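PDB 7CTQ: peptidyl tryptophan dihydroxylase from Pseudomonas putida, which catalyses FAD-dependent dihydroxylation of a peptidyl tryptophan, a step essential for making the tryptophylquinone cofactor of quinohemoprotein amine dehydrogenase. Local coordinates for residues A16-A21 against D100-A105; I22-L27 against V287-L292. One frame throughout, in Å; residues are numbered along the deposited sequence.

Contact 1 (A16-A21 against D100-A105); sequences AGAATA and DDLQRA. With FAD (flavin-adenine dinucleotide), chain C.
Leu102 meets Ala18 and Ala21 through a single methyl, CD2, which reaches from helix 91-104 and lies against one turn of helix 15-27. Leu102 CD2 lies 3.8 Å from both Ala21 CB and Ala18 O, and 4.1 Å from Ala18 CB. With CG anti to the carbonyl carbon (chi1 -69°), the isobutyl group swings over the neighbouring helix although the CB bond itself runs past it. The alanines keep the approach close, Ala18 and Leu102 having their CA atoms 6.7 Å apart. Val31 and Val33 border Ala21, and Val107 and Val109 border Leu102, so the contact belongs to the apolar layer against strands 31-35 and 108-119 of the mixed sheet. At the start of the same helical segment, Ala16 N donates to FAD O2P over 3.0 Å, with an N-H...O angle of 160°, next to Gly17 of a GxGxxG sequence of Rossmann type. The helices thus meet by van der Waals contact, methyl against methyl and methyl against a backbone carbonyl, without a polar bond between the two segments; the bond to FAD is made at the N-terminal end of helix 15-27, where the helix dipole would probably favour the phosphate charge.

Contact 2 (I22-L27 against V287-L292); sequences IGLRRL and VVINTL
Val287, whose backbone N lies 4.4 Å from Leu27 CD1, has a carbonyl oxygen gripped twice: Thr291 OG1 donates to Val287 O at 2.7 Å, and Thr291 N adds the ordinary helical bond at 2.9 Å. The two donors come from opposite faces of the carbonyl plane, OG1 being tilted 23° from it. This helix, 285-294, packs against the C-terminal half of helix 15-27, the helix of the first beta-alpha-beta unit of a Rossmann-type FAD-binding fold, between parallel strands 8-11 and 31-35. The axes of the two short segments cross at -53° and approach to 10.2 Å, a separation that side chains fill. Deeper in the interface Leu24 and Ile289 lie across each other at about a right angle, with Leu24 CD2 at 3.7 Å from Ile289 CG2. The second methyl, Leu24 CD1, is 4.1 Å from Ile289 CD1, so both ends of the branched isoleucine are engaged. Phe137 and Val139 of strand 137-140 also touch Ile289. Toward the more exposed edge, Leu27 meets Asn290 at the aliphatic root of the amide side chain. Asn290 CG is anti to the backbone N (chi1 -175°); the amide beyond it is bound elsewhere, ND2 donating to Gly369 O and OD1 hydrogen-bonded to Tyr29 OH. Against this side chain Leu27 offers CD1, 3.7 Å from Asn290 CB.

How the contacts relate
Contacts 1 and 2 share helix 15-27, using its consecutive halves, and their centres are 13 Å apart. Along the chain the segments alternate: 16-21, 22-27, 100-105, then 287-292, so one early helix gathers helix 91-104 and the much later helix 285-294. The contacts also touch directly. Ala105 O of contact 1 and Arg25 NE of contact 2 make a probable hydrogen bond at 2.8 Å, while Thr20 CG2 packs at 4.0 Å from Ile289 CD1. Contact 1 lies at the cofactor end of the helix, whereas the Ile289 side chain of contact 2 is about 13 Å from FAD. Together they tie distant sequence regions to the dinucleotide-binding helix.

Contact 1 (A16-A21 against D100-A105)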
loop_
_atom_site.group_PDB
_atom_site.type_symbol
_atom_site.label_atom_id
_atom_site.label_comp_id
_atom_site.label_asym_id
_atom_site.label_seq_id
_atom_site.Cartn_x
_atom_site.Cartn_y
_atom_site.Cartn_z
ATOM N N ALA A 16 -1.745 7.975 -2.176
ATOM C CA ALA A 16 -0.472 7.771 -2.857
ATOM C C ALA A 16 -0.132 8.935 -3.784
ATOM O O ALA A 16 0.999 9.444 -3.772
ATOM C CB ALA A 16 -0.508 6.451 -3.628
ATOM N N GLY A 17 -1.081 9.349 -4.626
ATOM C CA GLY A 17 -0.831 10.499 -5.484
ATOM C C GLY A 17 -0.548 11.757 -4.688
ATOM O O GLY A 17 0.395 12.503 -4.993
ATOM N N ALA A 18 -1.341 11.995 -3.635
ATOM C CA ALA A 18 -1.126 13.163 -2.781
ATOM C C ALA A 18 0.261 13.131 -2.152
ATOM O O ALA A 18 0.994 14.130 -2.183
ATOM C CB ALA A 18 -2.203 13.223 -1.702
ATOM N N ALA A 19 0.632 11.984 -1.570
ATOM C CA ALA A 19 1.948 11.827 -0.964
ATOM C C ALA A 19 3.056 12.156 -1.953
ATOM O O ALA A 19 3.962 12.940 -1.651
ATOM C CB ALA A 19 2.098 10.396 -0.439
ATOM N N THR A 20 2.988 11.581 -3.154
ATOM C CA THR A 20 4.036 11.787 -4.148
ATOM C C THR A 20 4.142 13.256 -4.544
ATOM O O THR A 20 5.244 13.821 -4.611
ATOM C CB THR A 20 3.759 10.910 -5.375
ATOM O OG1 THR A 20 3.711 9.535 -4.972
ATOM C CG2 THR A 20 4.830 11.102 -6.438
ATOM N N ALA A 21 2.996 13.885 -4.807
ATOM C CA ALA A 21 2.948 15.305 -5.152
ATOM C C ALA A 21 3.673 16.166 -4.121
ATOM O O ALA A 21 4.494 17.026 -4.472
ATOM C CB ALA A 21 1.490 15.749 -5.284
ATOM N N ASP A 100 -7.197 19.937 -0.025
ATOM C CA ASP A 100 -6.777 21.112 0.739
ATOM C C ASP A 100 -5.288 21.056 1.048
ATOM O O ASP A 100 -4.566 22.048 0.884
ATOM C CB ASP A 100 -7.575 21.224 2.044
ATOM C CG ASP A 100 -9.075 21.243 1.822
ATOM O OD1 ASP A 100 -9.499 21.345 0.647
ATOM O OD2 ASP A 100 -9.832 21.137 2.817
ATOM N N ASP A 101 -4.813 19.896 1.506
ATOM C CA ASP A 101 -3.398 19.748 1.825
ATOM C C ASP A 101 -2.529 19.922 0.590
ATOM O O ASP A 101 -1.404 20.423 0.689
ATOM C CB ASP A 101 -3.147 18.388 2.468
ATOM C CG ASP A 101 -4.045 18.140 3.663
ATOM O OD1 ASP A 101 -5.271 18.351 3.533
ATOM O OD2 ASP A 101 -3.524 17.742 4.730
ATOM N N LEU A 102 -3.031 19.524 -0.577
ATOM C CA LEU A 102 -2.269 19.720 -1.804
ATOM C C LEU A 102 -2.168 21.203 -2.154
ATOM O O LEU A 102 -1.068 21.722 -2.397
ATOM C CB LEU A 102 -2.905 18.916 -2.939
ATOM C CG LEU A 102 -2.768 17.392 -2.788
ATOM C CD1 LEU A 102 -3.783 16.645 -3.653
ATOM C CD2 LEU A 102 -1.342 16.933 -3.106
ATOM N N GLN A 103 -3.304 21.909 -2.163
ATOM C CA GLN A 103 -3.272 23.340 -2.453
ATOM C C GLN A 103 -2.454 24.085 -1.409
ATOM O O GLN A 103 -1.727 25.030 -1.737
ATOM C CB GLN A 103 -4.692 23.896 -2.544
ATOM C CG GLN A 103 -5.231 23.920 -3.970
ATOM C CD GLN A 103 -6.708 24.275 -4.058
ATOM O OE1 GLN A 103 -7.512 23.863 -3.220
ATOM N NE2 GLN A 103 -7.072 25.041 -5.084
ATOM N N ARG A 104 -2.521 23.647 -0.151
ATOM C CA ARG A 104 -1.668 24.237 0.875
ATOM C C ARG A 104 -0.191 24.058 0.535
ATOM O O ARG A 104 0.628 24.948 0.795
ATOM C CB ARG A 104 -1.990 23.617 2.234
ATOM C CG ARG A 104 -1.470 24.405 3.426
ATOM C CD ARG A 104 -2.497 24.470 4.554
ATOM N NE ARG A 104 -3.099 23.169 4.830
ATOM C CZ ARG A 104 -4.351 22.840 4.519
ATOM N NH1 ARG A 104 -5.143 23.726 3.926
ATOM N NH2 ARG A 104 -4.812 21.628 4.804
ATOM N N ALA A 105 0.169 22.925 -0.063
ATOM C CA ALA A 105 1.560 22.663 -0.411
ATOM C C ALA A 105 1.967 23.288 -1.739
ATOM O O ALA A 105 3.110 23.096 -2.174
ATOM C CB ALA A 105 1.816 21.154 -0.453
HETATM P PA FAD C . -6.998 5.579 -4.215
HETATM O O1A FAD C . -7.118 5.885 -2.774
HETATM O O2A FAD C . -8.050 4.598 -4.713
HETATM O O5B FAD C . -6.945 6.922 -5.012
HETATM C C5B FAD C . -7.228 6.971 -6.424
HETATM C C4B FAD C . -7.831 8.324 -6.694
HETATM O O4B FAD C . -7.923 8.525 -8.123
HETATM C C3B FAD C . -9.239 8.550 -6.132
HETATM O O3B FAD C . -9.363 9.882 -5.638
HETATM C C2B FAD C . -10.141 8.276 -7.342
HETATM O O2B FAD C . -11.364 9.011 -7.313
HETATM C C1B FAD C . -9.261 8.803 -8.475
HETATM N N9A FAD C . -9.518 8.277 -9.808
HETATM C C8A FAD C . -9.853 7.007 -10.184
HETATM N N7A FAD C . -10.008 6.841 -11.475
HETATM C C5A FAD C . -9.790 8.109 -11.982
HETATM C C6A FAD C . -9.824 8.631 -13.291
HETATM N N6A FAD C . -10.102 7.905 -14.373
HETATM N N1A FAD C . -9.549 9.950 -13.461
HETATM C C2A FAD C . -9.268 10.688 -12.383
HETATM N N3A FAD C . -9.211 10.299 -11.104
HETATM C C4A FAD C . -9.479 8.997 -10.968
HETATM N N1 FAD C . -7.078 0.522 3.509
HETATM C C2 FAD C . -7.049 0.824 4.842
HETATM O O2 FAD C . -6.145 1.501 5.334
HETATM N N3 FAD C . -8.058 0.375 5.669
HETATM C C4 FAD C . -9.148 -0.378 5.284
HETATM O O4 FAD C . -9.994 -0.710 6.111
HETATM C C4X FAD C . -9.173 -0.697 3.869
HETATM N N5 FAD C . -10.168 -1.415 3.420
HETATM C C5X FAD C . -10.191 -1.722 2.069
HETATM C C6 FAD C . -11.243 -2.494 1.572
HETATM C C7 FAD C . -11.303 -2.843 0.227
HETATM C C7M FAD C . -12.454 -3.674 -0.275
HETATM C C8 FAD C . -10.289 -2.415 -0.645
HETATM C C8M FAD C . -10.329 -2.766 -2.109
HETATM C C9 FAD C . -9.243 -1.641 -0.156
HETATM C C9A FAD C . -9.183 -1.298 1.190
HETATM N N10 FAD C . -8.137 -0.510 1.713
HETATM C C10 FAD C . -8.091 -0.204 3.058
HETATM C "C1'" FAD C . -7.035 -0.080 0.850
HETATM C "C2'" FAD C . -7.077 1.390 0.466
HETATM O "O2'" FAD C . -8.357 1.758 -0.049
HETATM C "C3'" FAD C . -6.005 1.634 -0.593
HETATM O "O3'" FAD C . -4.804 1.018 -0.141
HETATM C "C4'" FAD C . -5.699 3.095 -0.906
HETATM O "O4'" FAD C . -6.898 3.872 -0.985
HETATM C "C5'" FAD C . -4.911 3.216 -2.188
HETATM O "O5'" FAD C . -4.481 4.577 -2.334
HETATM P P FAD C . -4.231 5.194 -3.743
HETATM O O1P FAD C . -3.134 4.351 -4.410
HETATM O O2P FAD C . -3.982 6.659 -3.641
HETATM O O3P FAD C . -5.590 4.908 -4.511
#

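Contact 2 (I22-L27 against V287-L292)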
loop_
_atom_site.group_PDB
_atom_site.type_symbol
_atom_site.label_atom_id
_atom_site.label_comp_id
_atom_site.label_asym_id
_atom_site.label_seq_id
_atom_site.Cartn_x
_atom_site.Cartn_y
_atom_site.Cartn_z
ATOM N N ILE A 22 3.378 15.948 -2.837
ATOM C CA ILE A 22 3.986 16.762 -1.797
ATOM C C ILE A 22 5.481 16.498 -1.727
ATOM O O ILE A 22 6.280 17.426 -1.541
ATOM C CB ILE A 22 3.293 16.511 -0.449
ATOM C CG1 ILE A 22 1.824 16.919 -0.552
ATOM C CG2 ILE A 22 4.002 17.273 0.675
ATOM C CD1 ILE A 22 1.056 16.752 0.716
ATOM N N GLY A 23 5.884 15.237 -1.900
ATOM C CA GLY A 23 7.302 14.932 -1.932
ATOM C C GLY A 23 8.017 15.677 -3.038
ATOM O O GLY A 23 9.130 16.177 -2.848
ATOM N N LEU A 24 7.381 15.776 -4.206
ATOM C CA LEU A 24 8.013 16.484 -5.316
ATOM C C LEU A 24 8.132 17.975 -5.013
ATOM O O LEU A 24 9.162 18.594 -5.309
ATOM C CB LEU A 24 7.229 16.235 -6.601
ATOM C CG LEU A 24 7.278 14.790 -7.102
ATOM C CD1 LEU A 24 6.144 14.536 -8.036
ATOM C CD2 LEU A 24 8.600 14.530 -7.782
ATOM N N ARG A 25 7.092 18.556 -4.405
ATOM C CA ARG A 25 7.155 19.936 -3.916
ATOM C C ARG A 25 8.365 20.162 -3.012
ATOM O O ARG A 25 9.092 21.152 -3.163
ATOM C CB ARG A 25 5.867 20.274 -3.164
ATOM C CG ARG A 25 4.656 20.411 -4.067
ATOM C CD ARG A 25 4.868 21.538 -5.070
ATOM N NE ARG A 25 4.811 22.849 -4.427
ATOM C CZ ARG A 25 5.557 23.890 -4.779
ATOM N NH1 ARG A 25 6.428 23.782 -5.783
ATOM N NH2 ARG A 25 5.427 25.041 -4.126
ATOM N N ARG A 26 8.584 19.258 -2.049
ATOM C CA ARG A 26 9.712 19.404 -1.135
ATOM C C ARG A 26 11.052 19.287 -1.846
ATOM O O ARG A 26 12.051 19.821 -1.348
ATOM C CB ARG A 26 9.620 18.367 -0.018
ATOM C CG ARG A 26 8.271 18.392 0.707
ATOM C CD ARG A 26 8.413 17.973 2.161
ATOM N NE ARG A 26 9.277 16.805 2.289
ATOM C CZ ARG A 26 9.759 16.354 3.441
ATOM N NH1 ARG A 26 9.467 16.977 4.579
ATOM N NH2 ARG A 26 10.533 15.274 3.450
ATOM N N LEU A 27 11.103 18.596 -2.987
ATOM C CA LEU A 27 12.318 18.578 -3.789
ATOM C C LEU A 27 12.456 19.821 -4.656
ATOM O O LEU A 27 13.515 20.020 -5.258
ATOM C CB LEU A 27 12.357 17.325 -4.673
ATOM C CG LEU A 27 12.597 16.009 -3.927
ATOM C CD1 LEU A 27 12.710 14.834 -4.907
ATOM C CD2 LEU A 27 13.844 16.123 -3.039
ATOM N N VAL A 287 12.201 10.503 -5.130
ATOM C CA VAL A 287 13.609 10.467 -5.514
ATOM C C VAL A 287 13.790 9.716 -6.832
ATOM O O VAL A 287 14.735 9.997 -7.589
ATOM C CB VAL A 287 14.511 9.876 -4.408
ATOM C CG1 VAL A 287 14.716 10.882 -3.267
ATOM C CG2 VAL A 287 13.944 8.564 -3.881
ATOM N N VAL A 288 12.929 8.740 -7.122
ATOM C CA VAL A 288 13.039 8.045 -8.404
ATOM C C VAL A 288 12.746 9.026 -9.536
ATOM O O VAL A 288 13.508 9.136 -10.507
ATOM C CB VAL A 288 12.107 6.815 -8.437
ATOM C CG1 VAL A 288 12.023 6.220 -9.847
ATOM C CG2 VAL A 288 12.613 5.722 -7.446
ATOM N N ILE A 289 11.656 9.785 -9.395
ATOM C CA ILE A 289 11.311 10.833 -10.361
ATOM C C ILE A 289 12.447 11.845 -10.482
ATOM O O ILE A 289 12.857 12.224 -11.586
ATOM C CB ILE A 289 9.985 11.494 -9.945
ATOM C CG1 ILE A 289 8.878 10.438 -9.939
ATOM C CG2 ILE A 289 9.612 12.689 -10.857
ATOM C CD1 ILE A 289 7.588 10.875 -9.285
ATOM N N ASN A 290 12.973 12.294 -9.339
ATOM C CA ASN A 290 14.076 13.249 -9.334
ATOM C C ASN A 290 15.262 12.728 -10.140
ATOM O O ASN A 290 15.904 13.485 -10.887
ATOM C CB ASN A 290 14.479 13.550 -7.884
ATOM C CG ASN A 290 15.533 14.623 -7.781
ATOM O OD1 ASN A 290 15.365 15.731 -8.303
ATOM N ND2 ASN A 290 16.640 14.306 -7.106
ATOM N N THR A 291 15.547 11.429 -10.031
ATOM C CA THR A 291 16.598 10.842 -10.851
ATOM C C THR A 291 16.193 10.827 -12.318
ATOM O O THR A 291 16.996 11.171 -13.192
ATOM C CB THR A 291 16.931 9.432 -10.368
ATOM O OG1 THR A 291 17.059 9.439 -8.935
ATOM C CG2 THR A 291 18.258 8.948 -11.002
ATOM N N LEU A 292 14.944 10.470 -12.602
ATOM C CA LEU A 292 14.517 10.346 -13.984
ATOM C C LEU A 292 14.605 11.687 -14.709
ATOM O O LEU A 292 14.834 11.723 -15.926
ATOM C CB LEU A 292 13.093 9.783 -14.034
ATOM C CG LEU A 292 12.959 8.286 -13.688
ATOM C CD1 LEU A 292 11.512 7.859 -13.666
ATOM C CD2 LEU A 292 13.743 7.406 -14.656
#